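Local coordinates for tryptophan synthase alpha chain (Aquifex aeolicus, PDB 2EKC), which probably cleaves indoleglycerol phosphate to indole and glyceraldehyde 3-phosphate, as the alpha subunit of tryptophan synthase in the last step of tryptophan biosynthesis, at residues Asp6-Leu11 against Pro208-Phe213; Lys35-Val40 against Glu86-Glu91; Gly51-Asp56 against Asn74-Glu79. One frame throughout, in Å; residues are numbered along the deposited sequence.

Contact 1: residues Asp6-Leu11 against Pro208-Phe213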
loop_
_atom_site.group_PDB
_atom_site.type_symbol
_atom_site.label_atom_id
_atom_site.label_comp_id
_atom_site.label_asym_id
_atom_site.label_seq_id
_atom_site.Cartn_x
_atom_site.Cartn_y
_atom_site.Cartn_z
ATOM N N ASP A 6 -13.620 1.181 7.410
ATOM C CA ASP A 6 -14.612 2.191 7.050
ATOM C C ASP A 6 -14.598 2.431 5.542
ATOM O O ASP A 6 -15.648 2.510 4.905
ATOM C CB ASP A 6 -14.341 3.528 7.749
ATOM C CG ASP A 6 -14.474 3.449 9.263
ATOM O OD1 ASP A 6 -15.171 2.547 9.766
ATOM O OD2 ASP A 6 -13.887 4.313 9.948
ATOM N N LYS A 7 -13.405 2.550 4.971
ATOM C CA LYS A 7 -13.286 2.804 3.537
ATOM C C LYS A 7 -13.887 1.702 2.675
ATOM O O LYS A 7 -14.611 1.982 1.721
ATOM C CB LYS A 7 -11.821 3.012 3.145
ATOM C CG LYS A 7 -11.625 3.325 1.662
ATOM C CD LYS A 7 -12.383 4.587 1.236
ATOM C CE LYS A 7 -11.847 5.828 1.932
ATOM N NZ LYS A 7 -12.575 7.065 1.521
ATOM N N PHE A 8 -13.581 0.449 2.991
ATOM C CA PHE A 8 -14.121 -0.660 2.210
ATOM C C PHE A 8 -15.639 -0.758 2.357
ATOM O O PHE A 8 -16.344 -1.134 1.419
ATOM C CB PHE A 8 -13.444 -1.976 2.610
ATOM C CG PHE A 8 -12.139 -2.220 1.895
ATOM C CD1 PHE A 8 -12.119 -2.416 0.515
ATOM C CD2 PHE A 8 -10.934 -2.236 2.592
ATOM C CE1 PHE A 8 -10.919 -2.627 -0.164
ATOM C CE2 PHE A 8 -9.722 -2.446 1.921
ATOM C CZ PHE A 8 -9.717 -2.643 0.541
ATOM N N THR A 9 -16.148 -0.412 3.532
ATOM C CA THR A 9 -17.589 -0.441 3.741
ATOM C C THR A 9 -18.201 0.657 2.875
ATOM O O THR A 9 -19.258 0.480 2.270
ATOM C CB THR A 9 -17.930 -0.199 5.222
ATOM O OG1 THR A 9 -17.457 -1.307 5.989
ATOM C CG2 THR A 9 -19.436 -0.049 5.419
ATOM N N GLU A 10 -17.518 1.793 2.814
ATOM C CA GLU A 10 -17.978 2.915 2.007
ATOM C C GLU A 10 -17.973 2.547 0.525
ATOM O O GLU A 10 -18.954 2.773 -0.188
ATOM C CB GLU A 10 -17.075 4.137 2.240
ATOM C CG GLU A 10 -17.227 5.242 1.204
ATOM C CD GLU A 10 -16.293 6.417 1.452
ATOM O OE1 GLU A 10 -15.135 6.187 1.860
ATOM O OE2 GLU A 10 -16.710 7.572 1.226
ATOM N N LEU A 11 -16.866 1.974 0.059
ATOM C CA LEU A 11 -16.754 1.600 -1.346
ATOM C C LEU A 11 -17.830 0.601 -1.741
ATOM O O LEU A 11 -18.411 0.698 -2.823
ATOM C CB LEU A 11 -15.367 1.021 -1.631
ATOM C CG LEU A 11 -14.227 2.043 -1.554
ATOM C CD1 LEU A 11 -12.892 1.326 -1.528
ATOM C CD2 LEU A 11 -14.313 2.992 -2.746
ATOM N N PRO A 208 -11.444 -7.991 3.112
ATOM C CA PRO A 208 -11.119 -7.497 1.769
ATOM C C PRO A 208 -9.696 -7.824 1.337
ATOM O O PRO A 208 -8.786 -7.936 2.165
ATOM C CB PRO A 208 -11.373 -5.991 1.876
ATOM C CG PRO A 208 -11.200 -5.703 3.343
ATOM C CD PRO A 208 -11.869 -6.885 3.990
ATOM N N VAL A 209 -9.510 -7.988 0.033
ATOM C CA VAL A 209 -8.199 -8.307 -0.500
ATOM C C VAL A 209 -7.881 -7.429 -1.699
ATOM O O VAL A 209 -8.725 -7.234 -2.571
ATOM C CB VAL A 209 -8.109 -9.805 -0.913
ATOM C CG1 VAL A 209 -9.218 -10.155 -1.902
ATOM C CG2 VAL A 209 -6.744 -10.098 -1.528
ATOM N N VAL A 210 -6.671 -6.875 -1.719
ATOM C CA VAL A 210 -6.232 -6.043 -2.831
ATOM C C VAL A 210 -5.122 -6.800 -3.557
ATOM O O VAL A 210 -4.350 -7.537 -2.938
ATOM C CB VAL A 210 -5.714 -4.651 -2.358
ATOM C CG1 VAL A 210 -6.855 -3.858 -1.730
ATOM C CG2 VAL A 210 -4.577 -4.811 -1.371
ATOM N N VAL A 211 -5.059 -6.630 -4.871
ATOM C CA VAL A 211 -4.067 -7.321 -5.685
ATOM C C VAL A 211 -3.178 -6.325 -6.417
ATOM O O VAL A 211 -3.665 -5.367 -7.014
ATOM C CB VAL A 211 -4.768 -8.243 -6.706
ATOM C CG1 VAL A 211 -3.760 -8.835 -7.675
ATOM C CG2 VAL A 211 -5.503 -9.348 -5.964
ATOM N N GLY A 212 -1.873 -6.563 -6.373
ATOM C CA GLY A 212 -0.951 -5.659 -7.030
ATOM C C GLY A 212 0.033 -6.304 -7.983
ATOM O O GLY A 212 -0.000 -7.512 -8.223
ATOM N N PHE A 213 0.918 -5.463 -8.511
ATOM C CA PHE A 213 1.957 -5.838 -9.463
ATOM C C PHE A 213 1.411 -5.992 -10.872
ATOM O O PHE A 213 0.510 -6.794 -11.117
ATOM C CB PHE A 213 2.656 -7.142 -9.068
ATOM C CG PHE A 213 3.795 -7.504 -9.984
ATOM C CD1 PHE A 213 5.016 -6.843 -9.890
ATOM C CD2 PHE A 213 3.623 -8.450 -10.990
ATOM C CE1 PHE A 213 6.050 -7.117 -10.786
ATOM C CE2 PHE A 213 4.650 -8.731 -11.891
ATOM C CZ PHE A 213 5.865 -8.061 -11.788
#
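The Phe8 ring carries Pro208 on one face and Val210 at its edge. Pro208 CB sits over the middle of the ring, 3.6 Å from the Phe8 centroid and only 3° off the ring normal, which is a CH-pi contact. Pro208 CG lies over the same face but off centre, 3.6 Å from Phe8 CD2. At the far end of the ring, Val210 CG1 meets Phe8 CZ in the ring plane at 3.9 Å. The ring thus lies flat on the proline, and its CZ end reaches the Val210 methyl. Phe8 CG stands anti to the carbonyl carbon (chi1 -85°), and this sends the ring from the helix toward the strand end. No hydrogen bond crosses between the segments; the contact is wholly apolar. With an alanine at Phe8, Pro208 would probably lose its aromatic partner and a gap would open beside Val210. Phe8 also touches Ala18 and Val210 touches Val20, both on strand 18-24. The N-terminal helix 3-14 therefore packs across the start of strand 209-212, at the N-terminal end of the strands of the closed parallel TIM barrel.

Contact 2: residues Lys35-Val40 against Glu86-Glu91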
loop_
_atom_site.group_PDB
_atom_site.type_symbol
_atom_site.label_atom_id
_atom_site.label_comp_id
_atom_site.label_asym_id
_atom_site.label_seq_id
_atom_site.Cartn_x
_atom_site.Cartn_y
_atom_site.Cartn_z
ATOM N N LYS A 35 3.561 16.958 -4.207
ATOM C CA LYS A 35 2.572 17.364 -5.197
ATOM C C LYS A 35 1.938 16.118 -5.806
ATOM O O LYS A 35 0.728 16.068 -6.020
ATOM C CB LYS A 35 3.228 18.223 -6.285
ATOM C CG LYS A 35 3.738 19.554 -5.759
ATOM C CD LYS A 35 4.460 20.355 -6.834
ATOM C CE LYS A 35 5.040 21.633 -6.240
ATOM N NZ LYS A 35 5.841 22.411 -7.224
ATOM N N ALA A 36 2.764 15.107 -6.068
ATOM C CA ALA A 36 2.299 13.841 -6.631
ATOM C C ALA A 36 1.274 13.188 -5.701
ATOM O O ALA A 36 0.203 12.763 -6.139
ATOM C CB ALA A 36 3.483 12.905 -6.842
ATOM N N PHE A 37 1.617 13.093 -4.421
ATOM C CA PHE A 37 0.720 12.509 -3.425
ATOM C C PHE A 37 -0.631 13.232 -3.416
ATOM O O PHE A 37 -1.685 12.602 -3.422
ATOM C CB PHE A 37 1.358 12.586 -2.034
ATOM C CG PHE A 37 2.227 11.398 -1.688
ATOM C CD1 PHE A 37 1.669 10.138 -1.518
ATOM C CD2 PHE A 37 3.597 11.549 -1.510
ATOM C CE1 PHE A 37 2.466 9.040 -1.169
ATOM C CE2 PHE A 37 4.401 10.462 -1.162
ATOM C CZ PHE A 37 3.833 9.208 -0.991
ATOM N N LYS A 38 -0.594 14.558 -3.409
ATOM C CA LYS A 38 -1.820 15.344 -3.403
ATOM C C LYS A 38 -2.646 15.093 -4.665
ATOM O O LYS A 38 -3.872 14.997 -4.609
ATOM C CB LYS A 38 -1.484 16.832 -3.278
ATOM C CG LYS A 38 -0.931 17.211 -1.910
ATOM C CD LYS A 38 -0.562 18.682 -1.847
ATOM C CE LYS A 38 -0.199 19.098 -0.430
ATOM N NZ LYS A 38 0.226 20.525 -0.365
ATOM N N GLU A 39 -1.963 14.962 -5.797
ATOM C CA GLU A 39 -2.628 14.736 -7.070
ATOM C C GLU A 39 -3.374 13.404 -7.114
ATOM O O GLU A 39 -4.529 13.354 -7.546
ATOM C CB GLU A 39 -1.608 14.794 -8.207
ATOM C CG GLU A 39 -2.214 14.796 -9.601
ATOM C CD GLU A 39 -3.051 16.038 -9.867
ATOM O OE1 GLU A 39 -2.736 17.095 -9.286
ATOM O OE2 GLU A 39 -4.010 15.962 -10.665
ATOM N N VAL A 40 -2.733 12.325 -6.666
ATOM C CA VAL A 40 -3.399 11.024 -6.704
ATOM C C VAL A 40 -4.567 10.969 -5.724
ATOM O O VAL A 40 -5.552 10.272 -5.963
ATOM C CB VAL A 40 -2.413 9.838 -6.437
ATOM C CG1 VAL A 40 -1.218 9.938 -7.381
ATOM C CG2 VAL A 40 -1.968 9.809 -4.979
ATOM N N GLU A 86 1.610 13.380 8.059
ATOM C CA GLU A 86 0.867 14.335 8.875
ATOM C C GLU A 86 0.275 15.448 8.003
ATOM O O GLU A 86 -0.875 15.846 8.181
ATOM C CB GLU A 86 1.778 14.933 9.951
ATOM C CG GLU A 86 1.102 15.994 10.814
ATOM C CD GLU A 86 2.038 16.595 11.847
ATOM O OE1 GLU A 86 2.371 15.898 12.832
ATOM O OE2 GLU A 86 2.450 17.762 11.669
ATOM N N THR A 87 1.064 15.943 7.057
ATOM C CA THR A 87 0.603 16.999 6.166
ATOM C C THR A 87 -0.605 16.561 5.337
ATOM O O THR A 87 -1.584 17.300 5.213
ATOM C CB THR A 87 1.732 17.449 5.224
ATOM O OG1 THR A 87 2.787 18.034 5.998
ATOM C CG2 THR A 87 1.221 18.476 4.225
ATOM N N LEU A 88 -0.540 15.357 4.779
ATOM C CA LEU A 88 -1.634 14.842 3.958
ATOM C C LEU A 88 -2.858 14.487 4.801
ATOM O O LEU A 88 -3.994 14.653 4.360
ATOM C CB LEU A 88 -1.173 13.607 3.175
ATOM C CG LEU A 88 -0.092 13.820 2.108
ATOM C CD1 LEU A 88 0.249 12.497 1.475
ATOM C CD2 LEU A 88 -0.591 14.806 1.048
ATOM N N ARG A 89 -2.617 13.992 6.010
ATOM C CA ARG A 89 -3.694 13.612 6.908
ATOM C C ARG A 89 -4.639 14.779 7.190
ATOM O O ARG A 89 -5.849 14.589 7.314
ATOM C CB ARG A 89 -3.122 13.079 8.226
ATOM C CG ARG A 89 -4.180 12.771 9.283
ATOM C CD ARG A 89 -5.254 11.853 8.720
ATOM N NE ARG A 89 -4.760 10.499 8.489
ATOM C CZ ARG A 89 -5.159 9.722 7.487
ATOM N NH1 ARG A 89 -6.055 10.164 6.612
ATOM N NH2 ARG A 89 -4.671 8.493 7.369
ATOM N N LYS A 90 -4.090 15.985 7.279
ATOM C CA LYS A 90 -4.909 17.159 7.554
ATOM C C LYS A 90 -5.852 17.485 6.401
ATOM O O LYS A 90 -6.960 17.972 6.619
ATOM C CB LYS A 90 -4.021 18.373 7.852
ATOM C CG LYS A 90 -3.002 18.141 8.959
ATOM C CD LYS A 90 -2.545 19.452 9.610
ATOM C CE LYS A 90 -1.946 20.426 8.606
ATOM N NZ LYS A 90 -0.678 19.935 8.009
ATOM N N GLU A 91 -5.420 17.197 5.178
ATOM C CA GLU A 91 -6.225 17.483 3.994
ATOM C C GLU A 91 -7.162 16.351 3.592
ATOM O O GLU A 91 -8.190 16.589 2.966
ATOM C CB GLU A 91 -5.307 17.819 2.821
ATOM C CG GLU A 91 -4.286 18.887 3.140
ATOM C CD GLU A 91 -3.287 19.080 2.022
ATOM O OE1 GLU A 91 -3.700 19.496 0.921
ATOM O OE2 GLU A 91 -2.088 18.811 2.247
#
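Leu88 and Lys38 have the most surface buried here, and Phe37 comes next. Leu88 sends one methyl to each of Phe37 and Lys38. Leu88 CD1 lies 3.7 Å from Phe37 CB and also close to Phe37 CG, at the start of the ring. Leu88 CD2 takes the other neighbour, lying 3.8 Å from Lys38 CG. Phe37 starts toward helix 78-91, but its end leads away from it, and the side chain also touches Leu23 and Leu48 of the barrel strands. Lys38 is extended beyond CG, and its CG is anti to the carbonyl carbon (chi1 -70°). That shape carries the chain past Leu88 to Glu91, where Lys38 CE lies 3.3 Å from Glu91 OE2. The salt bridge from Lys38 NZ to Glu91 OE2 is long, at 3.9 Å, so the attraction is probably loose. The contact thus grades from a buried leucine to a charged pair on the outer side. Leu88 also packs on Leu34 and Leu41 of helix 30-42 and on Leu48 of strand 47-51. The segment axes pass 11.2 Å apart and run in the same general direction, crossing at -28°. Such side-by-side helices over parallel strands form the outer layer of a TIM barrel.

Contact 3: residues Gly51-Asp56 against Asn74-Glu79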
loop_
_atom_site.group_PDB
_atom_site.type_symbol
_atom_site.label_atom_id
_atom_site.label_comp_id
_atom_site.label_asym_id
_atom_site.label_seq_id
_atom_site.Cartn_x
_atom_site.Cartn_y
_atom_site.Cartn_z
ATOM N N GLY A 51 5.733 5.302 0.553
ATOM C CA GLY A 51 7.037 4.659 0.508
ATOM C C GLY A 51 8.107 5.288 1.389
ATOM O O GLY A 51 8.371 6.483 1.295
ATOM N N PHE A 52 8.719 4.463 2.237
ATOM C CA PHE A 52 9.778 4.874 3.170
ATOM C C PHE A 52 11.095 4.401 2.537
ATOM O O PHE A 52 11.411 3.214 2.566
ATOM C CB PHE A 52 9.514 4.190 4.527
ATOM C CG PHE A 52 10.596 4.389 5.568
ATOM C CD1 PHE A 52 11.570 5.373 5.433
ATOM C CD2 PHE A 52 10.603 3.597 6.718
ATOM C CE1 PHE A 52 12.537 5.570 6.427
ATOM C CE2 PHE A 52 11.562 3.780 7.721
ATOM C CZ PHE A 52 12.532 4.769 7.575
ATOM N N PRO A 53 11.874 5.328 1.947
ATOM C CA PRO A 53 13.151 4.997 1.296
ATOM C C PRO A 53 14.055 4.077 2.115
ATOM O O PRO A 53 14.319 4.344 3.286
ATOM C CB PRO A 53 13.783 6.366 1.060
ATOM C CG PRO A 53 12.585 7.258 0.881
ATOM C CD PRO A 53 11.679 6.787 1.987
ATOM N N PHE A 54 14.537 3.007 1.484
ATOM C CA PHE A 54 15.402 2.037 2.152
ATOM C C PHE A 54 16.659 1.754 1.321
ATOM O O PHE A 54 16.616 1.747 0.088
ATOM C CB PHE A 54 14.618 0.740 2.407
ATOM C CG PHE A 54 15.384 -0.293 3.189
ATOM C CD1 PHE A 54 15.979 0.033 4.403
ATOM C CD2 PHE A 54 15.499 -1.598 2.715
ATOM C CE1 PHE A 54 16.680 -0.928 5.137
ATOM C CE2 PHE A 54 16.197 -2.568 3.443
ATOM C CZ PHE A 54 16.787 -2.231 4.654
ATOM N N SER A 55 17.774 1.505 2.002
ATOM C CA SER A 55 19.054 1.260 1.332
ATOM C C SER A 55 19.198 -0.074 0.598
ATOM O O SER A 55 20.112 -0.230 -0.217
ATOM C CB SER A 55 20.196 1.378 2.345
ATOM O OG SER A 55 20.117 0.327 3.292
ATOM N N ASP A 56 18.318 -1.034 0.875
ATOM C CA ASP A 56 18.413 -2.337 0.220
ATOM C C ASP A 56 17.035 -2.926 -0.072
ATOM O O ASP A 56 16.665 -3.981 0.464
ATOM C CB ASP A 56 19.227 -3.296 1.098
ATOM C CG ASP A 56 19.657 -4.546 0.351
ATOM O OD1 ASP A 56 19.888 -4.450 -0.875
ATOM O OD2 ASP A 56 19.783 -5.612 0.991
ATOM N N ASN A 74 18.642 12.245 -1.591
ATOM C CA ASN A 74 18.074 13.564 -1.317
ATOM C C ASN A 74 18.042 13.772 0.205
ATOM O O ASN A 74 17.691 14.848 0.683
ATOM C CB ASN A 74 16.648 13.704 -1.871
ATOM C CG ASN A 74 16.612 13.824 -3.385
ATOM O OD1 ASN A 74 17.531 14.361 -4.001
ATOM N ND2 ASN A 74 15.534 13.342 -3.990
ATOM N N GLY A 75 18.399 12.729 0.957
ATOM C CA GLY A 75 18.423 12.825 2.410
ATOM C C GLY A 75 17.110 12.575 3.130
ATOM O O GLY A 75 16.923 13.023 4.263
ATOM N N ILE A 76 16.191 11.863 2.485
ATOM C CA ILE A 76 14.902 11.576 3.094
ATOM C C ILE A 76 15.053 10.630 4.281
ATOM O O ILE A 76 15.655 9.560 4.166
ATOM C CB ILE A 76 13.937 10.959 2.068
ATOM C CG1 ILE A 76 13.691 11.955 0.930
ATOM C CG2 ILE A 76 12.628 10.570 2.749
ATOM C CD1 ILE A 76 13.055 13.272 1.374
ATOM N N ARG A 77 14.496 11.042 5.417
ATOM C CA ARG A 77 14.553 10.281 6.665
ATOM C C ARG A 77 13.158 9.828 7.062
ATOM O O ARG A 77 12.167 10.271 6.489
ATOM C CB ARG A 77 15.070 11.162 7.802
ATOM C CG ARG A 77 16.340 11.943 7.526
ATOM C CD ARG A 77 16.449 13.085 8.534
ATOM N NE ARG A 77 15.360 14.046 8.358
ATOM C CZ ARG A 77 15.017 14.974 9.250
ATOM N NH1 ARG A 77 15.671 15.077 10.399
ATOM N NH2 ARG A 77 14.021 15.813 8.985
ATOM N N PHE A 78 13.091 8.965 8.070
ATOM C CA PHE A 78 11.814 8.490 8.579
ATOM C C PHE A 78 11.018 9.714 9.041
ATOM O O PHE A 78 9.804 9.781 8.865
ATOM C CB PHE A 78 12.048 7.527 9.748
ATOM C CG PHE A 78 10.783 6.985 10.363
ATOM C CD1 PHE A 78 9.774 6.454 9.565
ATOM C CD2 PHE A 78 10.621 6.975 11.746
ATOM C CE1 PHE A 78 8.621 5.916 10.135
ATOM C CE2 PHE A 78 9.472 6.440 12.328
ATOM C CZ PHE A 78 8.470 5.909 11.521
ATOM N N GLU A 79 11.712 10.692 9.623
ATOM C CA GLU A 79 11.052 11.909 10.090
ATOM C C GLU A 79 10.372 12.663 8.950
ATOM O O GLU A 79 9.308 13.258 9.142
ATOM C CB GLU A 79 12.054 12.842 10.779
ATOM C CG GLU A 79 12.515 12.370 12.156
ATOM C CD GLU A 79 13.634 11.348 12.094
ATOM O OE1 GLU A 79 14.045 10.977 10.977
ATOM O OE2 GLU A 79 14.113 10.923 13.166
HETATM O O HOH W 1 14.395 7.089 4.505
#
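Phe78 packs against the Phe52 ring, beginning at its CB: Phe78 CB lies 3.5 Å from Phe52 CZ, the closest approach of the two residues. Phe78 CG is farther off, 4.0 Å from Phe52 CZ. Next comes Phe78 CD1, over one face of the Phe52 ring toward its rim and 3.7 Å from Phe52 CE2. The rest of the Phe78 ring runs on past Phe52, and it stacks with Phe114 and touches Ile109. The two rings are oblique, with planes at 34° and centroids 5.1 Å apart. Phe52 CG is anti to the backbone N (chi1 174°), which brings the far end of its ring to Phe78. Beside the rings, Pro53 CG packs on Ile76 CG2 at 3.8 Å. One water donates to both Pro53 O and Ile76 O, tying the two backbones together. Before Ile76, Gly75 closes helix 62-73 with a Schellman motif; Arg77 then takes the N-cap position of helix 78-91, and its NE pairs with Asp80. The arrangement joins the loop after strand 47-51 to the start of helix 78-91, beyond the intervening helix 62-73, at the C-terminal end of the strands, where TIM barrels carry their active sites.

Overall arrangement
The three contacts lie in one eight-stranded parallel barrel and are nested along the chain. Contact 3 falls inside the loop closed by contact 2, and contact 2 inside that closed by contact 1. Contact 1 brings the N-terminal helix 3-14 to strand 209-212, the seventh in order, joining distant parts of the sequence. Contacts 2 and 3 join neighbouring elements of residues 30-91 and both use helix 78-91, one near its end and one at its start. Their centres are 18 Å apart and their nearest atoms about 5 Å apart, without touching. The centre of contact 1 is 20 Å from that of contact 2 and 27 Å from that of contact 3, across the chain's centre.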